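Local coordinates for hydrogenase expression/formation protein HypE (Desulfovibrio vulgaris subsp. vulgaris, PDB 2Z1U) that binds ATP together with magnesium ions and probably uses it, as other HypE proteins do, in making the cyanide ligands of [NiFe] hydrogenases, at residues 8-13 and 131-135; 26-31 and 107-112. All coordinates share one frame. Numbering follows the deposited sequence.

Interaction 1: residues 8-13 and 131-135; sequences LLLDYG and KVVPR
Residues 8-13 start extended at L8 and L9 and then close into a 3-10 turn over 10-13, held by Y12 N to L9 O (3.1 Å) and G13 N to L10 O (2.8 Å). Facing them, 131-133 is the end of a β-strand, which leaves the sheet through P134 and R135. The backbones come closest at G13 and V132, whose CA atoms are 4.5 Å apart; a CB on residue 13 would collide with that of V132, so glycine permits this approach. A single water bridges the two segments here, donating to G13 O (2.7 Å) and accepting from V132 N (2.9 Å). V132, in the t rotamer, points at the turn and provides most of the apolar contact surface on its side: its CG2 lies 3.6 Å from G13 N and 4.1 Å from Y12 CB, and its CG1 lies 3.8 Å from L8 CD2. L10 starts out sideways, yet its CD2 reaches P134 N at 3.7 Å and V132 O at 3.8 Å. This is a water-bridged apolar packing of an N-terminal turn on the strand that is outermost in this chain's four-stranded sheet. That strand, 124-133, pairs through K131 and V133 with strand 87-99, while L8 pairs with G101 and L102, and Y12 lies against the start of helix 17-31.

Interaction 2: residues 26-31 and 107-112; sequences LFLRHF and LERVVA. With ATP (adenosine-5'-triphosphate), chain D.
Segments 26-31 (helix 17-31, with a wider pi-type turn at 26-28) and 107-112 (helix 104-121) run roughly parallel, their axes crossing at -30° with a closest approach of 9.9 Å; CA pairs are F27-V111 (6.7 Å) and H30-A112 (6.1 Å). V111 is a knob in the hole formed by L26, F27, H30 and F31, its CG2 3.3 Å from F27 CE1 and its CG1 3.6 Å from H30 CB. L26 (t, p) sets CD2 3.7 Å from L107 CD2. Outside, a salt bridge closes the interface: R29 NH2 donates to E108 OE2 (2.8 Å, nearly linear), while R29 NH1 bonds to D25 O. H30 lays a ring face over A112 N. Its ND1 is met by a water at 2.7 Å, which donates weakly to A112 O (3.3 Å), whereas H30 NE2 is buried without a partner. Inward, F27 and F31 reach the adenine. Two helices thus pack around one knob-into-hole contact, helix 104-121 covering the sheet of the PurM-like N-terminal domain beside the ATP pocket.

Overall arrangement
The two contacts lie about 17 Å apart, centre to centre, and touch where L8 CD1 meets L107 CD2 at 4.2 Å. Helix 17-31 follows the turn of interaction 1 and carries one half of interaction 2; helix 104-121, the other half, leads into strand 124-133. Both border one ATP, at different ends. Interaction 2 lines the adenine, with F27 CE2 3.5 Å from N6 and F31 CE2 3.8 Å from N1. Interaction 1 faces the triphosphate, where K131 NZ makes a weak hydrogen bond to O1G (3.3 Å). T222 and R223 of the second subunit also bind this nucleotide, and R223 bonds to G13 O, so the site lies at the dimer interface.

Interaction 1: residues 8-13 and 131-135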
loop_
_atom_site.group_PDB
_atom_site.type_symbol
_atom_site.label_atom_id
_atom_site.label_comp_id
_atom_site.label_asym_id
_atom_site.label_seq_id
_atom_site.Cartn_x
_atom_site.Cartn_y
_atom_site.Cartn_z
ATOM N N LEU A 8 21.477 8.499 1.560
ATOM C CA LEU A 8 20.125 8.777 1.047
ATOM C C LEU A 8 19.705 10.222 1.354
ATOM O O LEU A 8 19.172 10.525 2.429
ATOM C CB LEU A 8 19.079 7.764 1.534
ATOM C CG LEU A 8 17.692 7.938 0.897
ATOM C CD1 LEU A 8 17.540 7.221 -0.452
ATOM C CD2 LEU A 8 16.615 7.489 1.851
ATOM N N LEU A 9 19.964 11.107 0.399
ATOM C CA LEU A 9 19.665 12.524 0.562
ATOM C C LEU A 9 18.171 12.754 0.450
ATOM O O LEU A 9 17.465 11.972 -0.196
ATOM C CB LEU A 9 20.392 13.368 -0.493
ATOM C CG LEU A 9 21.928 13.492 -0.543
ATOM C CD1 LEU A 9 22.563 13.426 0.843
ATOM C CD2 LEU A 9 22.524 12.424 -1.440
ATOM N N LEU A 10 17.694 13.825 1.081
ATOM C CA LEU A 10 16.316 14.277 0.894
ATOM C C LEU A 10 15.946 14.376 -0.582
ATOM O O LEU A 10 14.827 14.058 -0.954
ATOM C CB LEU A 10 16.072 15.616 1.588
ATOM C CG LEU A 10 15.499 15.584 3.009
ATOM C CD1 LEU A 10 15.161 17.002 3.461
ATOM C CD2 LEU A 10 14.257 14.668 3.117
ATOM N N ASP A 11 16.906 14.799 -1.411
ATOM C CA ASP A 11 16.734 14.920 -2.870
ATOM C C ASP A 11 16.030 13.740 -3.530
ATOM O O ASP A 11 15.324 13.923 -4.525
ATOM C CB ASP A 11 18.092 15.084 -3.567
ATOM C CG ASP A 11 18.977 16.127 -2.908
ATOM O OD1 ASP A 11 19.642 16.870 -3.660
ATOM O OD2 ASP A 11 19.035 16.192 -1.654
ATOM N N TYR A 12 16.242 12.535 -2.996
ATOM C CA TYR A 12 15.659 11.316 -3.563
ATOM C C TYR A 12 14.153 11.213 -3.342
ATOM O O TYR A 12 13.501 10.352 -3.940
ATOM C CB TYR A 12 16.371 10.061 -3.041
ATOM C CG TYR A 12 17.756 9.861 -3.633
ATOM C CD1 TYR A 12 18.890 9.858 -2.819
ATOM C CD2 TYR A 12 17.931 9.677 -5.008
ATOM C CE1 TYR A 12 20.172 9.677 -3.355
ATOM C CE2 TYR A 12 19.220 9.501 -5.557
ATOM C CZ TYR A 12 20.321 9.497 -4.722
ATOM O OH TYR A 12 21.581 9.326 -5.262
ATOM N N GLY A 13 13.606 12.090 -2.500
ATOM C CA GLY A 13 12.163 12.132 -2.251
ATOM C C GLY A 13 11.436 13.352 -2.795
ATOM O O GLY A 13 10.226 13.519 -2.563
ATOM N N LYS A 131 8.918 7.628 -0.802
ATOM C CA LYS A 131 8.867 8.863 -0.042
ATOM C C LYS A 131 10.109 8.865 0.853
ATOM O O LYS A 131 10.418 7.865 1.496
ATOM C CB LYS A 131 7.569 8.951 0.798
ATOM C CG LYS A 131 6.222 9.143 0.027
ATOM C CD LYS A 131 6.249 10.378 -0.913
ATOM C CE LYS A 131 4.900 10.803 -1.479
ATOM N NZ LYS A 131 4.160 9.782 -2.313
ATOM N N VAL A 132 10.830 9.980 0.858
ATOM C CA VAL A 132 11.961 10.175 1.763
ATOM C C VAL A 132 11.606 11.307 2.719
ATOM O O VAL A 132 11.334 12.426 2.288
ATOM C CB VAL A 132 13.277 10.509 1.003
ATOM C CG1 VAL A 132 14.457 10.618 1.983
ATOM C CG2 VAL A 132 13.579 9.451 -0.066
ATOM N N VAL A 133 11.595 11.017 4.015
ATOM C CA VAL A 133 11.259 12.031 5.029
ATOM C C VAL A 133 12.528 12.536 5.757
ATOM O O VAL A 133 13.526 11.814 5.810
ATOM C CB VAL A 133 10.192 11.484 6.038
ATOM C CG1 VAL A 133 8.868 11.260 5.335
ATOM C CG2 VAL A 133 10.686 10.194 6.701
ATOM N N PRO A 134 12.506 13.784 6.289
ATOM C CA PRO A 134 13.678 14.332 7.008
ATOM C C PRO A 134 14.165 13.463 8.173
ATOM O O PRO A 134 13.391 12.667 8.700
ATOM C CB PRO A 134 13.171 15.681 7.530
ATOM C CG PRO A 134 12.081 16.074 6.561
ATOM C CD PRO A 134 11.407 14.774 6.208
ATOM N N ARG A 135 15.436 13.618 8.561
ATOM C CA ARG A 135 16.022 12.852 9.671
ATOM C C ARG A 135 15.116 12.903 10.901
ATOM O O ARG A 135 14.672 13.982 11.310
ATOM C CB ARG A 135 17.424 13.369 10.042
ATOM C CG ARG A 135 18.580 12.851 9.167
ATOM C CD ARG A 135 19.975 13.143 9.781
ATOM N NE ARG A 135 20.218 14.576 9.960
ATOM C CZ ARG A 135 21.142 15.106 10.770
ATOM N NH1 ARG A 135 21.945 14.335 11.502
ATOM N NH2 ARG A 135 21.273 16.427 10.845
HETATM O O HOH W 1 9.358 12.228 -0.355
#

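Interaction 2: residues 26-31 and 107-112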
loop_
_atom_site.group_PDB
_atom_site.type_symbol
_atom_site.label_atom_id
_atom_site.label_comp_id
_atom_site.label_asym_id
_atom_site.label_seq_id
_atom_site.Cartn_x
_atom_site.Cartn_y
_atom_site.Cartn_z
ATOM N N LEU A 26 17.746 1.515 -9.397
ATOM C CA LEU A 26 17.684 0.563 -8.295
ATOM C C LEU A 26 16.450 -0.321 -8.352
ATOM O O LEU A 26 16.569 -1.537 -8.518
ATOM C CB LEU A 26 17.771 1.263 -6.932
ATOM C CG LEU A 26 17.717 0.338 -5.701
ATOM C CD1 LEU A 26 18.910 -0.622 -5.656
ATOM C CD2 LEU A 26 17.628 1.146 -4.424
ATOM N N PHE A 27 15.275 0.293 -8.214
ATOM C CA PHE A 27 14.023 -0.462 -8.082
ATOM C C PHE A 27 13.693 -1.260 -9.342
ATOM O O PHE A 27 13.511 -2.474 -9.265
ATOM C CB PHE A 27 12.854 0.450 -7.674
ATOM C CG PHE A 27 13.020 1.079 -6.315
ATOM C CD1 PHE A 27 13.069 0.288 -5.160
ATOM C CD2 PHE A 27 13.100 2.464 -6.180
ATOM C CE1 PHE A 27 13.223 0.870 -3.897
ATOM C CE2 PHE A 27 13.255 3.055 -4.917
ATOM C CZ PHE A 27 13.319 2.257 -3.778
ATOM N N LEU A 28 13.646 -0.585 -10.495
ATOM C CA LEU A 28 13.384 -1.246 -11.780
ATOM C C LEU A 28 14.423 -2.304 -12.115
ATOM O O LEU A 28 14.096 -3.341 -12.694
ATOM C CB LEU A 28 13.335 -0.230 -12.930
ATOM C CG LEU A 28 11.937 0.237 -13.309
ATOM C CD1 LEU A 28 11.212 0.884 -12.113
ATOM C CD2 LEU A 28 12.015 1.175 -14.509
ATOM N N ARG A 29 15.672 -2.040 -11.749
ATOM C CA ARG A 29 16.750 -2.979 -12.035
ATOM C C ARG A 29 16.482 -4.310 -11.342
ATOM O O ARG A 29 16.546 -5.371 -11.966
ATOM C CB ARG A 29 18.097 -2.403 -11.609
ATOM C CG ARG A 29 19.292 -3.129 -12.212
ATOM C CD ARG A 29 20.601 -2.452 -11.830
ATOM N NE ARG A 29 21.184 -3.103 -10.656
ATOM C CZ ARG A 29 21.274 -2.569 -9.437
ATOM N NH1 ARG A 29 20.840 -1.337 -9.195
ATOM N NH2 ARG A 29 21.829 -3.270 -8.457
ATOM N N HIS A 30 16.159 -4.248 -10.053
ATOM C CA HIS A 30 15.900 -5.458 -9.266
ATOM C C HIS A 30 14.536 -6.115 -9.501
ATOM O O HIS A 30 14.413 -7.346 -9.406
ATOM C CB HIS A 30 16.093 -5.176 -7.773
ATOM C CG HIS A 30 17.528 -5.061 -7.363
ATOM N ND1 HIS A 30 18.269 -6.148 -6.953
ATOM C CD2 HIS A 30 18.362 -3.995 -7.309
ATOM C CE1 HIS A 30 19.497 -5.755 -6.661
ATOM N NE2 HIS A 30 19.580 -4.454 -6.869
ATOM N N PHE A 31 13.519 -5.301 -9.793
ATOM C CA PHE A 31 12.145 -5.803 -9.963
ATOM C C PHE A 31 11.847 -6.203 -11.417
ATOM O O PHE A 31 10.859 -6.904 -11.683
ATOM C CB PHE A 31 11.122 -4.781 -9.447
ATOM C CG PHE A 31 11.319 -4.384 -7.989
ATOM C CD1 PHE A 31 12.033 -5.199 -7.105
ATOM C CD2 PHE A 31 10.777 -3.194 -7.506
ATOM C CE1 PHE A 31 12.212 -4.823 -5.770
ATOM C CE2 PHE A 31 10.945 -2.824 -6.168
ATOM C CZ PHE A 31 11.658 -3.645 -5.304
ATOM N N LEU A 107 19.336 0.024 1.794
ATOM C CA LEU A 107 18.250 0.077 0.818
ATOM C C LEU A 107 18.423 -0.943 -0.314
ATOM O O LEU A 107 17.484 -1.672 -0.631
ATOM C CB LEU A 107 18.098 1.494 0.253
ATOM C CG LEU A 107 17.003 1.726 -0.791
ATOM C CD1 LEU A 107 15.601 1.454 -0.240
ATOM C CD2 LEU A 107 17.103 3.148 -1.331
ATOM N N GLU A 108 19.616 -0.996 -0.906
ATOM C CA GLU A 108 19.902 -1.944 -1.989
ATOM C C GLU A 108 19.793 -3.419 -1.563
ATOM O O GLU A 108 19.271 -4.240 -2.317
ATOM C CB GLU A 108 21.276 -1.668 -2.632
ATOM C CG GLU A 108 21.646 -2.682 -3.719
ATOM C CD GLU A 108 22.647 -2.164 -4.734
ATOM O OE1 GLU A 108 23.795 -1.830 -4.353
ATOM O OE2 GLU A 108 22.283 -2.124 -5.926
ATOM N N ARG A 109 20.293 -3.751 -0.374
ATOM C CA ARG A 109 20.136 -5.097 0.173
ATOM C C ARG A 109 18.660 -5.471 0.353
ATOM O O ARG A 109 18.255 -6.593 0.048
ATOM C CB ARG A 109 20.856 -5.224 1.511
ATOM C CG ARG A 109 22.373 -5.336 1.398
ATOM C CD ARG A 109 22.963 -5.797 2.731
ATOM N NE ARG A 109 23.075 -4.697 3.693
ATOM C CZ ARG A 109 23.129 -4.843 5.016
ATOM N NH1 ARG A 109 23.071 -6.052 5.580
ATOM N NH2 ARG A 109 23.234 -3.765 5.785
ATOM N N VAL A 110 17.864 -4.519 0.834
ATOM C CA VAL A 110 16.429 -4.744 1.055
ATOM C C VAL A 110 15.701 -4.913 -0.280
ATOM O O VAL A 110 14.883 -5.828 -0.442
ATOM C CB VAL A 110 15.797 -3.598 1.859
ATOM C CG1 VAL A 110 14.262 -3.715 1.853
ATOM C CG2 VAL A 110 16.334 -3.593 3.288
ATOM N N VAL A 111 16.019 -4.030 -1.229
ATOM C CA VAL A 111 15.478 -4.090 -2.586
ATOM C C VAL A 111 15.861 -5.413 -3.262
ATOM O O VAL A 111 15.008 -6.065 -3.863
ATOM C CB VAL A 111 15.918 -2.860 -3.442
ATOM C CG1 VAL A 111 15.578 -3.074 -4.896
ATOM C CG2 VAL A 111 15.242 -1.588 -2.916
ATOM N N ALA A 112 17.135 -5.801 -3.162
ATOM C CA ALA A 112 17.605 -7.110 -3.659
ATOM C C ALA A 112 16.810 -8.291 -3.066
ATOM O O ALA A 112 16.412 -9.206 -3.795
ATOM C CB ALA A 112 19.106 -7.283 -3.390
HETATM P PG ATP D . 3.871 11.309 -6.502
HETATM O O1G ATP D . 4.290 10.124 -5.611
HETATM O O2G ATP D . 4.909 12.388 -6.519
HETATM O O3G ATP D . 2.460 11.819 -6.249
HETATM P PB ATP D . 3.277 9.558 -8.753
HETATM O O1B ATP D . 2.796 8.642 -7.609
HETATM O O2B ATP D . 2.330 9.829 -9.882
HETATM O O3B ATP D . 3.862 10.877 -8.058
HETATM P PA ATP D . 5.901 8.458 -8.618
HETATM O O1A ATP D . 6.875 9.621 -8.789
HETATM O O2A ATP D . 5.667 8.105 -7.175
HETATM O O3A ATP D . 4.530 8.815 -9.438
HETATM O "O5'" ATP D . 6.332 7.203 -9.460
HETATM C "C5'" ATP D . 6.920 7.319 -10.763
HETATM C "C4'" ATP D . 7.037 5.915 -11.319
HETATM O "O4'" ATP D . 8.031 5.236 -10.526
HETATM C "C3'" ATP D . 5.751 5.119 -11.185
HETATM O "O3'" ATP D . 5.610 4.293 -12.358
HETATM C "C2'" ATP D . 5.969 4.222 -9.963
HETATM O "O2'" ATP D . 5.280 2.982 -10.132
HETATM C "C1'" ATP D . 7.498 4.025 -9.952
HETATM N N9 ATP D . 8.069 3.880 -8.586
HETATM C C8 ATP D . 8.269 4.845 -7.676
HETATM N N7 ATP D . 8.827 4.331 -6.556
HETATM C C5 ATP D . 8.937 3.007 -6.765
HETATM C C6 ATP D . 9.436 1.848 -5.985
HETATM N N6 ATP D . 9.893 2.040 -4.728
HETATM N N1 ATP D . 9.396 0.652 -6.562
HETATM C C2 ATP D . 8.932 0.425 -7.806
HETATM N N3 ATP D . 8.476 1.447 -8.570
HETATM C C4 ATP D . 8.466 2.718 -8.093
HETATM O O HOH W 2 16.945 -8.557 -7.019
#